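Local structure of enoyl CoA hydratase/isomerase (Crotonase) (Legionella pneumophila subsp. pneumophila, 3I47) at residues A[19-24]-A[30-35]; A[90-95]-A[147-152]; A[215-220]-A[228-233]; A[248-251]-A[256-259]. The protein probably acts as an enoyl-CoA hydratase or isomerase of the crotonase family, working on coenzyme A thioesters. All coordinates share one frame; numbering follows the deposited sequence. Where two conformers were deposited one is given.

Contact 1 of 4, residues A[19-24]-A[30-35]; sequences MNRISK and NQLLTE
The turn that leads from strand 14-19 of the crotonase core into helix 30-45 illustrates how one arginine can tie a loop to the start of a helix, with Arg-21 reaching across to Leu-32 and Gln-31. From CB the arginine runs almost fully extended, and its chi1 of -71° sets CG beside the backbone N, so that the guanidinium arrives at the first turn of the helix. One face of that group lies on Leu-32, whose CB sits 3.8 Å above the plane and over its centre. The two side chains slide past each other in opposite directions, which brings Leu-32 CD1 to 4.1 Å from Arg-21 NE. Gln-31 meets the same group at its edge: NE2 stands 3.8 Å from Arg-21 NH2, and the amide plane is turned 87° from the guanidinium. In relatives of this fold the segment following the equivalent strand contributes to the CoA site, a role consistent with its position here but not demonstrated by it. A water in the guanidinium plane joins the polar ends, accepting from Arg-21 NH2 at 2.8 Å and from Gln-31 NE2 at 3.0 Å while donating to Glu-35 OE1 at 2.7 Å. The arginine charge is met more directly elsewhere, by salt bridges from NE to Asp-5 and from NH1 to Asp-29. Inside the helix, Asn-30 O accepts from Thr-34 N and, at 2.8 Å, from Thr-34 OG1, the two donors approaching from opposite faces of the carbonyl plane.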
loop_
_atom_site.group_PDB
_atom_site.type_symbol
_atom_site.label_atom_id
_atom_site.label_comp_id
_atom_site.label_asym_id
_atom_site.label_seq_id
_atom_site.Cartn_x
_atom_site.Cartn_y
_atom_site.Cartn_z
ATOM N N MET A 19 -4.384 5.108 10.882
ATOM C CA MET A 19 -4.622 4.240 12.036
ATOM C C MET A 19 -4.307 5.022 13.310
ATOM O O MET A 19 -3.220 5.579 13.456
ATOM C CB MET A 19 -3.776 2.972 11.935
ATOM C CG MET A 19 -4.199 2.050 10.772
ATOM S SD MET A 19 -3.195 0.529 10.502
ATOM C CE MET A 19 -1.590 1.220 10.037
ATOM N N ASN A 20 -5.268 5.057 14.231
ATOM C CA ASN A 20 -5.193 5.999 15.346
ATOM C C ASN A 20 -5.453 5.336 16.706
ATOM O O ASN A 20 -5.902 5.997 17.660
ATOM C CB ASN A 20 -6.167 7.165 15.077
ATOM C CG ASN A 20 -5.938 8.357 15.994
ATOM O OD1 ASN A 20 -4.807 8.802 16.194
ATOM N ND2 ASN A 20 -7.027 8.883 16.557
ATOM N N ARG A 21 -5.155 4.042 16.807
ATOM C CA ARG A 21 -5.194 3.354 18.109
ATOM C C ARG A 21 -3.853 3.535 18.807
ATOM O O ARG A 21 -3.065 2.593 18.920
ATOM C CB ARG A 21 -5.529 1.873 17.950
ATOM C CG ARG A 21 -6.969 1.607 17.555
ATOM C CD ARG A 21 -7.277 0.124 17.747
ATOM N NE ARG A 21 -8.639 -0.239 17.353
ATOM C CZ ARG A 21 -9.099 -1.490 17.386
ATOM N NH1 ARG A 21 -8.314 -2.473 17.803
ATOM N NH2 ARG A 21 -10.343 -1.756 17.012
ATOM N N ILE A 22 -3.589 4.764 19.249
ATOM C CA ILE A 22 -2.274 5.125 19.778
ATOM C C ILE A 22 -1.887 4.300 21.009
ATOM O O ILE A 22 -0.773 3.782 21.085
ATOM C CB ILE A 22 -2.180 6.656 20.039
ATOM C CG1 ILE A 22 -2.209 7.408 18.692
ATOM C CG2 ILE A 22 -0.927 6.988 20.879
ATOM C CD1 ILE A 22 -2.377 8.921 18.822
ATOM N N SER A 23 -2.809 4.142 21.953
ATOM C CA SER A 23 -2.490 3.428 23.186
ATOM C C SER A 23 -2.232 1.932 22.974
ATOM O O SER A 23 -1.507 1.305 23.759
ATOM C CB SER A 23 -3.573 3.664 24.242
ATOM O OG SER A 23 -4.795 3.051 23.867
ATOM N N LYS A 24 -2.819 1.370 21.915
ATOM C CA LYS A 24 -2.670 -0.047 21.578
ATOM C C LYS A 24 -1.656 -0.269 20.449
ATOM O O LYS A 24 -1.522 -1.383 19.942
ATOM C CB LYS A 24 -4.027 -0.641 21.177
ATOM C CG LYS A 24 -5.100 -0.573 22.269
ATOM C CD LYS A 24 -5.203 -1.871 23.030
ATOM C CE LYS A 24 -6.249 -1.781 24.142
ATOM N NZ LYS A 24 -7.613 -1.417 23.639
ATOM N N ASN A 30 -10.238 -7.605 13.764
ATOM C CA ASN A 30 -11.158 -7.606 12.640
ATOM C C ASN A 30 -11.979 -6.310 12.569
ATOM O O ASN A 30 -12.385 -5.912 11.482
ATOM C CB ASN A 30 -12.100 -8.810 12.713
ATOM C CG ASN A 30 -12.848 -8.857 14.015
ATOM O OD1 ASN A 30 -12.236 -8.995 15.078
ATOM N ND2 ASN A 30 -14.166 -8.685 13.954
ATOM N N GLN A 31 -12.188 -5.652 13.710
ATOM C CA GLN A 31 -12.949 -4.383 13.738
ATOM C C GLN A 31 -12.155 -3.258 13.065
ATOM O O GLN A 31 -12.679 -2.576 12.178
ATOM C CB GLN A 31 -13.325 -4.000 15.168
ATOM C CG GLN A 31 -14.216 -2.762 15.256
ATOM C CD GLN A 31 -14.516 -2.403 16.688
ATOM O OE1 GLN A 31 -15.145 -3.175 17.411
ATOM N NE2 GLN A 31 -14.073 -1.213 17.110
ATOM N N LEU A 32 -10.893 -3.078 13.463
ATOM C CA LEU A 32 -10.072 -2.033 12.862
ATOM C C LEU A 32 -9.931 -2.276 11.357
ATOM O O LEU A 32 -10.032 -1.349 10.552
ATOM C CB LEU A 32 -8.681 -1.993 13.520
ATOM C CG LEU A 32 -7.680 -0.962 12.988
ATOM C CD1 LEU A 32 -8.109 0.468 13.299
ATOM C CD2 LEU A 32 -6.271 -1.243 13.514
ATOM N N LEU A 33 -9.679 -3.528 10.983
ATOM C CA LEU A 33 -9.491 -3.847 9.559
ATOM C C LEU A 33 -10.763 -3.646 8.733
ATOM O O LEU A 33 -10.693 -3.287 7.555
ATOM C CB LEU A 33 -8.917 -5.257 9.387
ATOM C CG LEU A 33 -7.535 -5.455 10.007
ATOM C CD1 LEU A 33 -7.182 -6.940 9.990
ATOM C CD2 LEU A 33 -6.458 -4.606 9.351
ATOM N N THR A 34 -11.928 -3.870 9.342
ATOM C CA THR A 34 -13.200 -3.597 8.669
ATOM C C THR A 34 -13.368 -2.102 8.426
ATOM O O THR A 34 -13.778 -1.708 7.332
ATOM C CB THR A 34 -14.384 -4.164 9.495
ATOM O OG1 THR A 34 -14.298 -5.590 9.484
ATOM C CG2 THR A 34 -15.723 -3.763 8.875
ATOM N N GLU A 35 -13.028 -1.277 9.421
ATOM C CA GLU A 35 -13.022 0.186 9.235
ATOM C C GLU A 35 -12.143 0.578 8.061
ATOM O O GLU A 35 -12.526 1.401 7.235
ATOM C CB GLU A 35 -12.516 0.928 10.468
ATOM C CG GLU A 35 -13.396 0.784 11.699
ATOM C CD GLU A 35 -13.292 1.980 12.644
ATOM O OE1 GLU A 35 -13.083 1.753 13.858
ATOM O OE2 GLU A 35 -13.414 3.129 12.174
HETATM O O HOH W 1 -11.858 0.025 15.551
#

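Contact 2 of 4, residues A[90-95]-A[147-152]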
loop_
_atom_site.group_PDB
_atom_site.type_symbol
_atom_site.label_atom_id
_atom_site.label_comp_id
_atom_site.label_asym_id
_atom_site.label_seq_id
_atom_site.Cartn_x
_atom_site.Cartn_y
_atom_site.Cartn_z
ATOM N N ASN A 90 -9.648 -9.704 2.359
ATOM C CA ASN A 90 -10.356 -8.762 1.501
ATOM C C ASN A 90 -9.752 -7.369 1.500
ATOM O O ASN A 90 -9.722 -6.712 0.451
ATOM C CB ASN A 90 -11.826 -8.708 1.892
ATOM C CG ASN A 90 -12.608 -9.855 1.307
ATOM O OD1 ASN A 90 -12.541 -10.105 0.102
ATOM N ND2 ASN A 90 -13.371 -10.551 2.142
ATOM N N LEU A 91 -9.249 -6.929 2.655
ATOM C CA LEU A 91 -8.569 -5.627 2.728
ATOM C C LEU A 91 -7.342 -5.600 1.817
ATOM O O LEU A 91 -7.181 -4.675 1.013
ATOM C CB LEU A 91 -8.175 -5.266 4.169
ATOM C CG LEU A 91 -7.340 -3.980 4.327
ATOM C CD1 LEU A 91 -8.096 -2.723 3.807
ATOM C CD2 LEU A 91 -6.905 -3.800 5.779
ATOM N N MET A 92 -6.490 -6.609 1.937
ATOM C CA MET A 92 -5.264 -6.617 1.139
ATOM C C MET A 92 -5.590 -6.726 -0.349
ATOM O O MET A 92 -4.945 -6.066 -1.179
ATOM C CB MET A 92 -4.343 -7.742 1.593
ATOM C CG MET A 92 -3.920 -7.597 3.050
ATOM S SD MET A 92 -2.391 -6.701 3.287
ATOM C CE MET A 92 -1.257 -7.879 2.588
ATOM N N TYR A 93 -6.589 -7.540 -0.692
ATOM C CA TYR A 93 -6.992 -7.677 -2.084
ATOM C C TYR A 93 -7.486 -6.340 -2.615
ATOM O O TYR A 93 -7.062 -5.902 -3.688
ATOM C CB TYR A 93 -8.053 -8.763 -2.239
ATOM C CG TYR A 93 -8.425 -9.025 -3.669
ATOM C CD1 TYR A 93 -7.502 -9.589 -4.552
ATOM C CD2 TYR A 93 -9.689 -8.711 -4.140
ATOM C CE1 TYR A 93 -7.844 -9.841 -5.880
ATOM C CE2 TYR A 93 -10.041 -8.959 -5.473
ATOM C CZ TYR A 93 -9.110 -9.529 -6.324
ATOM O OH TYR A 93 -9.450 -9.773 -7.645
ATOM N N SER A 94 -8.345 -5.683 -1.840
ATOM C CA SER A 94 -8.881 -4.391 -2.235
ATOM C C SER A 94 -7.786 -3.337 -2.446
ATOM O O SER A 94 -7.847 -2.560 -3.415
ATOM C CB SER A 94 -9.921 -3.933 -1.222
ATOM O OG SER A 94 -11.071 -4.757 -1.354
ATOM N N ILE A 95 -6.782 -3.318 -1.563
ATOM C CA ILE A 95 -5.640 -2.406 -1.747
ATOM C C ILE A 95 -4.962 -2.712 -3.090
ATOM O O ILE A 95 -4.721 -1.809 -3.908
ATOM C CB ILE A 95 -4.596 -2.513 -0.590
ATOM C CG1 ILE A 95 -5.184 -1.981 0.724
ATOM C CG2 ILE A 95 -3.320 -1.717 -0.950
ATOM C CD1 ILE A 95 -4.389 -2.431 1.956
ATOM N N SER A 147 1.115 -13.347 2.395
ATOM C CA SER A 147 2.222 -13.903 1.614
ATOM C C SER A 147 2.265 -13.564 0.117
ATOM O O SER A 147 3.353 -13.283 -0.402
ATOM C CB SER A 147 2.385 -15.408 1.843
ATOM O OG SER A 147 1.286 -16.155 1.356
ATOM N N PRO A 148 1.117 -13.588 -0.597
ATOM C CA PRO A 148 1.272 -13.278 -2.035
ATOM C C PRO A 148 1.855 -11.881 -2.283
ATOM O O PRO A 148 2.669 -11.689 -3.196
ATOM C CB PRO A 148 -0.159 -13.378 -2.575
ATOM C CG PRO A 148 -0.890 -14.266 -1.571
ATOM C CD PRO A 148 -0.294 -13.841 -0.251
ATOM N N TYR A 149 1.465 -10.921 -1.458
ATOM C CA TYR A 149 1.917 -9.538 -1.598
ATOM C C TYR A 149 3.377 -9.395 -1.200
ATOM O O TYR A 149 4.138 -8.712 -1.883
ATOM C CB TYR A 149 1.021 -8.620 -0.761
ATOM C CG TYR A 149 -0.431 -8.900 -1.059
ATOM C CD1 TYR A 149 -1.042 -8.349 -2.189
ATOM C CD2 TYR A 149 -1.182 -9.748 -0.235
ATOM C CE1 TYR A 149 -2.381 -8.625 -2.487
ATOM C CE2 TYR A 149 -2.520 -10.033 -0.529
ATOM C CZ TYR A 149 -3.104 -9.462 -1.660
ATOM O OH TYR A 149 -4.421 -9.731 -1.946
ATOM N N VAL A 150 3.767 -10.061 -0.116
ATOM C CA VAL A 150 5.158 -10.001 0.330
ATOM C C VAL A 150 6.073 -10.674 -0.717
ATOM O O VAL A 150 7.112 -10.122 -1.096
ATOM C CB VAL A 150 5.338 -10.664 1.712
ATOM C CG1 VAL A 150 6.824 -10.707 2.090
ATOM C CG2 VAL A 150 4.526 -9.896 2.781
ATOM N N VAL A 151 5.679 -11.851 -1.191
ATOM C CA VAL A 151 6.514 -12.558 -2.178
ATOM C C VAL A 151 6.624 -11.723 -3.459
ATOM O O VAL A 151 7.713 -11.637 -4.030
ATOM C CB VAL A 151 5.989 -13.973 -2.457
ATOM C CG1 VAL A 151 6.711 -14.618 -3.655
ATOM C CG2 VAL A 151 6.150 -14.848 -1.207
ATOM N N ARG A 152 5.529 -11.084 -3.880
ATOM C CA ARG A 152 5.585 -10.197 -5.053
ATOM C C ARG A 152 6.554 -9.027 -4.843
ATOM O O ARG A 152 7.330 -8.685 -5.743
ATOM C CB ARG A 152 4.194 -9.677 -5.430
ATOM C CG ARG A 152 4.208 -8.837 -6.712
ATOM C CD ARG A 152 2.802 -8.555 -7.190
ATOM N NE ARG A 152 2.080 -7.663 -6.284
ATOM C CZ ARG A 152 0.808 -7.304 -6.443
ATOM N NH1 ARG A 152 0.103 -7.774 -7.475
ATOM N NH2 ARG A 152 0.235 -6.480 -5.571
#
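Val-151 N bonds to Ser-147 O at 2.8 Å, a bond that closes the helical turn from which Tyr-149 extends its ring toward Met-92 and Tyr-93 of the neighbouring helix 78-97. The tyrosine's chi1 of -50° places CG beside its own backbone N, and the ring then crosses the gap so that its hydroxyl end comes down on the backbone of the other helix. There Tyr-149 OH lies 3.3 Å from Tyr-93 CA. It is equally near Tyr-93 N, but the angle is too poor for a hydrogen bond, so the approach counts as packing. Tyr-93 itself directs its CB away from this interface, and yet that CB still lies 3.8 Å from Tyr-149 OH, which sits at the edge of the Tyr-93 ring. Met-92 supplies the larger share of the apolar surface. Its CB meets Tyr-149 CE2 at 3.6 Å, while the rest of the chain, bent at chi2 and chi3, curls back beside the ring and approaches it obliquely. Met-92 SD is 5.3 Å from the ring centroid and 28° off the ring normal; sulfur and methyl positions belong to one of two deposited conformers, so the close approach of CE is doubtful. Behind the methionine stand Leu-117 and Ala-120 of helix 113-120 and Ile-146 of the adjoining loop, so its side chain is packed between helix 147-154 and helix 113-120. Bent methionine against tilted tyrosine is a Met-aromatic contact, one of the packing contacts between helices 78-97 and 147-154 of the crotonase fold.

Contact 3 of 4, residues A[215-220]-A[228-233]; sequences AQYVAN and VRYTAS
Two residues beyond Ala-215, Tyr-217 turns its side chain toward Tyr-230 of the following helix. The two rings form an offset stack, with centroids 4.5 Å apart and planes inclined by 30°. Because of that tilt the rings close on one side: Tyr-217 CE2 is 3.4 Å from Tyr-230 CE1 and lies over the face of the Tyr-230 ring, toward its rim. In return, Tyr-230 OH hangs 3.9 Å above the Tyr-217 plane, also displaced toward the rim. In both tyrosines CG lies opposite the backbone N (chi1 177° and 166°), the setting that carries each ring out from its own helix into the space between them. These helices, 205-218 and 225-240, make up a hairpin within the helical C-terminal part typical of crotonases, and the tyrosines bridge it near its closed end, at the protein surface. Tyr-217 has a second partner in Lys-221, which makes a cation-pi contact with it and a hydrogen bond to its carbonyl oxygen. Ala-219 then leaves the helical conformation, although its N still bonds to Ala-215 O at 3.3 Å.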
loop_
_atom_site.group_PDB
_atom_site.type_symbol
_atom_site.label_atom_id
_atom_site.label_comp_id
_atom_site.label_asym_id
_atom_site.label_seq_id
_atom_site.Cartn_x
_atom_site.Cartn_y
_atom_site.Cartn_z
ATOM N N ALA A 215 2.244 -1.448 -16.355
ATOM C CA ALA A 215 3.295 -2.187 -15.649
ATOM C C ALA A 215 2.785 -3.562 -15.227
ATOM O O ALA A 215 3.472 -4.563 -15.388
ATOM C CB ALA A 215 3.804 -1.408 -14.445
ATOM N N GLN A 216 1.560 -3.592 -14.705
ATOM C CA GLN A 216 0.926 -4.833 -14.290
ATOM C C GLN A 216 0.736 -5.800 -15.461
ATOM O O GLN A 216 0.952 -7.005 -15.319
ATOM C CB GLN A 216 -0.419 -4.520 -13.632
ATOM C CG GLN A 216 -0.280 -3.782 -12.290
ATOM C CD GLN A 216 -1.594 -3.194 -11.767
ATOM O OE1 GLN A 216 -2.490 -2.810 -12.537
ATOM N NE2 GLN A 216 -1.701 -3.102 -10.450
ATOM N N TYR A 217 0.365 -5.259 -16.619
ATOM C CA TYR A 217 0.055 -6.056 -17.799
ATOM C C TYR A 217 1.305 -6.674 -18.424
ATOM O O TYR A 217 1.323 -7.867 -18.754
ATOM C CB TYR A 217 -0.682 -5.210 -18.838
ATOM C CG TYR A 217 -0.985 -5.951 -20.122
ATOM C CD1 TYR A 217 -2.081 -6.806 -20.214
ATOM C CD2 TYR A 217 -0.169 -5.802 -21.244
ATOM C CE1 TYR A 217 -2.365 -7.492 -21.396
ATOM C CE2 TYR A 217 -0.439 -6.481 -22.422
ATOM C CZ TYR A 217 -1.543 -7.322 -22.493
ATOM O OH TYR A 217 -1.812 -7.996 -23.666
ATOM N N VAL A 218 2.354 -5.876 -18.584
ATOM C CA VAL A 218 3.538 -6.383 -19.271
ATOM C C VAL A 218 4.334 -7.369 -18.412
ATOM O O VAL A 218 5.041 -8.225 -18.941
ATOM C CB VAL A 218 4.456 -5.247 -19.834
ATOM C CG1 VAL A 218 3.658 -4.330 -20.765
ATOM C CG2 VAL A 218 5.133 -4.457 -18.718
ATOM N N ALA A 219 4.201 -7.258 -17.089
ATOM C CA ALA A 219 4.966 -8.104 -16.180
ATOM C C ALA A 219 4.814 -9.584 -16.526
ATOM O O ALA A 219 3.702 -10.070 -16.753
ATOM C CB ALA A 219 4.568 -7.834 -14.730
ATOM N N ASN A 220 5.945 -10.279 -16.608
ATOM C CA ASN A 220 5.961 -11.731 -16.870
ATOM C C ASN A 220 5.313 -12.180 -18.198
ATOM O O ASN A 220 4.963 -13.355 -18.355
ATOM C CB ASN A 220 5.338 -12.508 -15.688
ATOM C CG ASN A 220 5.731 -11.936 -14.326
ATOM O OD1 ASN A 220 4.875 -11.471 -13.561
ATOM N ND2 ASN A 220 7.027 -11.952 -14.025
ATOM N N VAL A 228 5.180 -6.061 -28.645
ATOM C CA VAL A 228 5.714 -4.814 -29.209
ATOM C C VAL A 228 4.590 -4.017 -29.899
ATOM O O VAL A 228 4.405 -2.826 -29.619
ATOM C CB VAL A 228 6.881 -5.075 -30.188
ATOM C CG1 VAL A 228 7.363 -3.764 -30.825
ATOM C CG2 VAL A 228 8.033 -5.763 -29.464
ATOM N N ARG A 229 3.822 -4.692 -30.756
ATOM C CA ARG A 229 2.710 -4.054 -31.465
ATOM C C ARG A 229 1.658 -3.532 -30.490
ATOM O O ARG A 229 1.139 -2.426 -30.659
ATOM C CB ARG A 229 2.064 -5.025 -32.462
ATOM C CG ARG A 229 2.950 -5.399 -33.640
ATOM C CD ARG A 229 2.169 -6.156 -34.717
ATOM N NE ARG A 229 1.516 -7.363 -34.209
ATOM C CZ ARG A 229 2.048 -8.583 -34.255
ATOM N NH1 ARG A 229 3.250 -8.767 -34.778
ATOM N NH2 ARG A 229 1.376 -9.620 -33.775
ATOM N N TYR A 230 1.349 -4.330 -29.466
ATOM C CA TYR A 230 0.385 -3.905 -28.442
ATOM C C TYR A 230 0.854 -2.609 -27.774
ATOM O O TYR A 230 0.073 -1.660 -27.631
ATOM C CB TYR A 230 0.125 -5.008 -27.393
ATOM C CG TYR A 230 -0.588 -4.507 -26.141
ATOM C CD1 TYR A 230 0.130 -3.946 -25.080
ATOM C CD2 TYR A 230 -1.974 -4.576 -26.028
ATOM C CE1 TYR A 230 -0.513 -3.461 -23.939
ATOM C CE2 TYR A 230 -2.634 -4.102 -24.882
ATOM C CZ TYR A 230 -1.892 -3.546 -23.846
ATOM O OH TYR A 230 -2.517 -3.069 -22.710
ATOM N N THR A 231 2.128 -2.566 -27.363
ATOM C CA THR A 231 2.637 -1.389 -26.667
ATOM C C THR A 231 2.626 -0.160 -27.573
ATOM O O THR A 231 2.275 0.929 -27.125
ATOM C CB THR A 231 4.038 -1.590 -26.050
ATOM O OG1 THR A 231 4.994 -1.908 -27.074
ATOM C CG2 THR A 231 3.989 -2.702 -25.002
ATOM N N ALA A 232 2.974 -0.347 -28.844
ATOM C CA ALA A 232 2.983 0.761 -29.796
ATOM C C ALA A 232 1.583 1.316 -30.030
ATOM O O ALA A 232 1.408 2.531 -30.127
ATOM C CB ALA A 232 3.639 0.335 -31.119
ATOM N N SER A 233 0.590 0.430 -30.099
ATOM C CA SER A 233 -0.799 0.877 -30.261
ATOM C C SER A 233 -1.299 1.600 -29.011
ATOM O O SER A 233 -2.100 2.539 -29.103
ATOM C CB SER A 233 -1.722 -0.291 -30.620
ATOM O OG SER A 233 -1.960 -1.124 -29.504
#

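Contact 4 of 4, residues A[248-251]-A[256-259]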
loop_
_atom_site.group_PDB
_atom_site.type_symbol
_atom_site.label_atom_id
_atom_site.label_comp_id
_atom_site.label_asym_id
_atom_site.label_seq_id
_atom_site.Cartn_x
_atom_site.Cartn_y
_atom_site.Cartn_z
ATOM N N LEU A 248 0.734 17.570 -24.192
ATOM C CA LEU A 248 1.698 17.963 -25.212
ATOM C C LEU A 248 1.605 19.456 -25.500
ATOM O O LEU A 248 2.624 20.142 -25.569
ATOM C CB LEU A 248 1.500 17.143 -26.488
ATOM C CG LEU A 248 2.006 15.702 -26.376
ATOM C CD1 LEU A 248 1.359 14.809 -27.434
ATOM C CD2 LEU A 248 3.539 15.654 -26.454
ATOM N N LYS A 249 0.376 19.954 -25.628
ATOM C CA LYS A 249 0.141 21.377 -25.871
ATOM C C LYS A 249 0.728 22.214 -24.731
ATOM O O LYS A 249 1.459 23.173 -24.979
ATOM C CB LYS A 249 -1.352 21.658 -26.019
ATOM C CG LYS A 249 -1.661 22.975 -26.716
ATOM C CD LYS A 249 -2.790 23.719 -26.031
ATOM C CE LYS A 249 -4.118 22.992 -26.129
ATOM N NZ LYS A 249 -5.045 23.485 -25.077
ATOM N N ALA A 250 0.431 21.827 -23.490
ATOM C CA ALA A 250 0.929 22.538 -22.314
ATOM C C ALA A 250 2.452 22.552 -22.278
ATOM O O ALA A 250 3.063 23.581 -22.009
ATOM C CB ALA A 250 0.365 21.923 -21.033
ATOM N N PHE A 251 3.065 21.404 -22.560
ATOM C CA PHE A 251 4.522 21.320 -22.566
ATOM C C PHE A 251 5.157 22.190 -23.654
ATOM O O PHE A 251 6.128 22.908 -23.400
ATOM C CB PHE A 251 4.994 19.865 -22.696
ATOM C CG PHE A 251 6.490 19.717 -22.680
ATOM C CD1 PHE A 251 7.208 19.645 -23.870
ATOM C CD2 PHE A 251 7.185 19.662 -21.472
ATOM C CE1 PHE A 251 8.595 19.517 -23.857
ATOM C CE2 PHE A 251 8.571 19.532 -21.450
ATOM C CZ PHE A 251 9.275 19.461 -22.642
ATOM N N ILE A 256 0.410 25.580 -17.887
ATOM C CA ILE A 256 -0.028 24.580 -16.908
ATOM C C ILE A 256 -1.122 23.686 -17.504
ATOM O O ILE A 256 -2.128 24.186 -18.006
ATOM C CB ILE A 256 -0.507 25.241 -15.572
ATOM C CG1 ILE A 256 0.582 26.159 -14.984
ATOM C CG2 ILE A 256 -0.969 24.186 -14.554
ATOM C CD1 ILE A 256 1.956 25.495 -14.754
ATOM N N PRO A 257 -0.919 22.353 -17.472
ATOM C CA PRO A 257 -1.943 21.435 -17.983
ATOM C C PRO A 257 -3.248 21.496 -17.185
ATOM O O PRO A 257 -3.220 21.758 -15.975
ATOM C CB PRO A 257 -1.284 20.056 -17.845
ATOM C CG PRO A 257 -0.133 20.253 -16.904
ATOM C CD PRO A 257 0.325 21.652 -17.111
ATOM N N ASN A 258 -4.372 21.240 -17.856
ATOM C CA ASN A 258 -5.697 21.470 -17.256
ATOM C C ASN A 258 -6.115 20.498 -16.153
ATOM O O ASN A 258 -7.101 20.741 -15.449
ATOM C CB ASN A 258 -6.798 21.611 -18.326
ATOM C CG ASN A 258 -7.045 20.329 -19.130
ATOM O OD1 ASN A 258 -7.590 20.393 -20.237
ATOM N ND2 ASN A 258 -6.668 19.176 -18.586
ATOM N N TRP A 259 -5.369 19.407 -15.998
ATOM C CA TRP A 259 -5.645 18.456 -14.928
ATOM C C TRP A 259 -5.175 18.974 -13.573
ATOM O O TRP A 259 -5.514 18.399 -12.535
ATOM C CB TRP A 259 -5.063 17.071 -15.234
ATOM C CG TRP A 259 -3.567 17.013 -15.406
ATOM C CD1 TRP A 259 -2.630 17.030 -14.417
ATOM C CD2 TRP A 259 -2.845 16.889 -16.640
ATOM N NE1 TRP A 259 -1.368 16.938 -14.950
ATOM C CE2 TRP A 259 -1.469 16.851 -16.314
ATOM C CE3 TRP A 259 -3.227 16.810 -17.986
ATOM C CZ2 TRP A 259 -0.467 16.737 -17.285
ATOM C CZ3 TRP A 259 -2.232 16.696 -18.952
ATOM C CH2 TRP A 259 -0.867 16.661 -18.592
#
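Extended backbone at Ile-256 (psi 126°) and Pro-257 (psi 149°) carries the chain past Ala-250 and on toward Trp-259, where a chi1 of 61° folds the indole back toward that same proline. The motif is a C-terminal tail returning on helix 242-253, the last helix of this chain, after a short turn. Ala-250 CB is the one helical side-chain atom that makes the contact. It points at the tail and lies 3.8 Å from Pro-257 N and 3.9 Å from both Pro-257 CA and Pro-257 CD, with Pro-257 CB hardly farther off at 4.0 Å; the methyl thus lies across the ring, somewhat nearer N, CA and CD than CG. So small a side chain permits the backbones to come close, with the CA atoms of Ala-250 and Pro-257 only 5.3 Å apart. Ile-256 adds to the packing through its carbonyl carbon, which sits 4.2 Å from Ala-250 CB, whereas its side chain heads away from the helix. Beyond the proline, polar bonds hold the tail: Asn-258 N is bound by Glu-246 of the same helix, Trp-259 O by Arg-50, and Trp-259 NE1 by the carbonyl oxygen of Asn-202. The indole then packs against Pro-257 CB, which stands 3.3 Å above the ring plane, toward its rim. There Pro-257 CB is 3.5 Å from Trp-259 CZ2.

The four contacts follow one another along the chain, each closing before the next opens. Contacts 1 and 2, with centres 19 Å apart, are joined by packing between helices 30-45 and 78-97, where Leu-33 CD2 touches Leu-91 CD2 at 3.7 Å. Contact 3 comes within about 6 Å of contact 2, nearest atoms, without touching it. Contacts 3 and 4 lie in the C-terminal helices, centres 26 Å apart, where helix 225-240 leads into helix 242-253. Contacts 1 and 4 are farthest separated, centres about 42 Å apart across the molecule. No ligand marks the active site, but the loop of contact 1 corresponds to a segment that contributes to CoA binding in relatives, so it may border the substrate site.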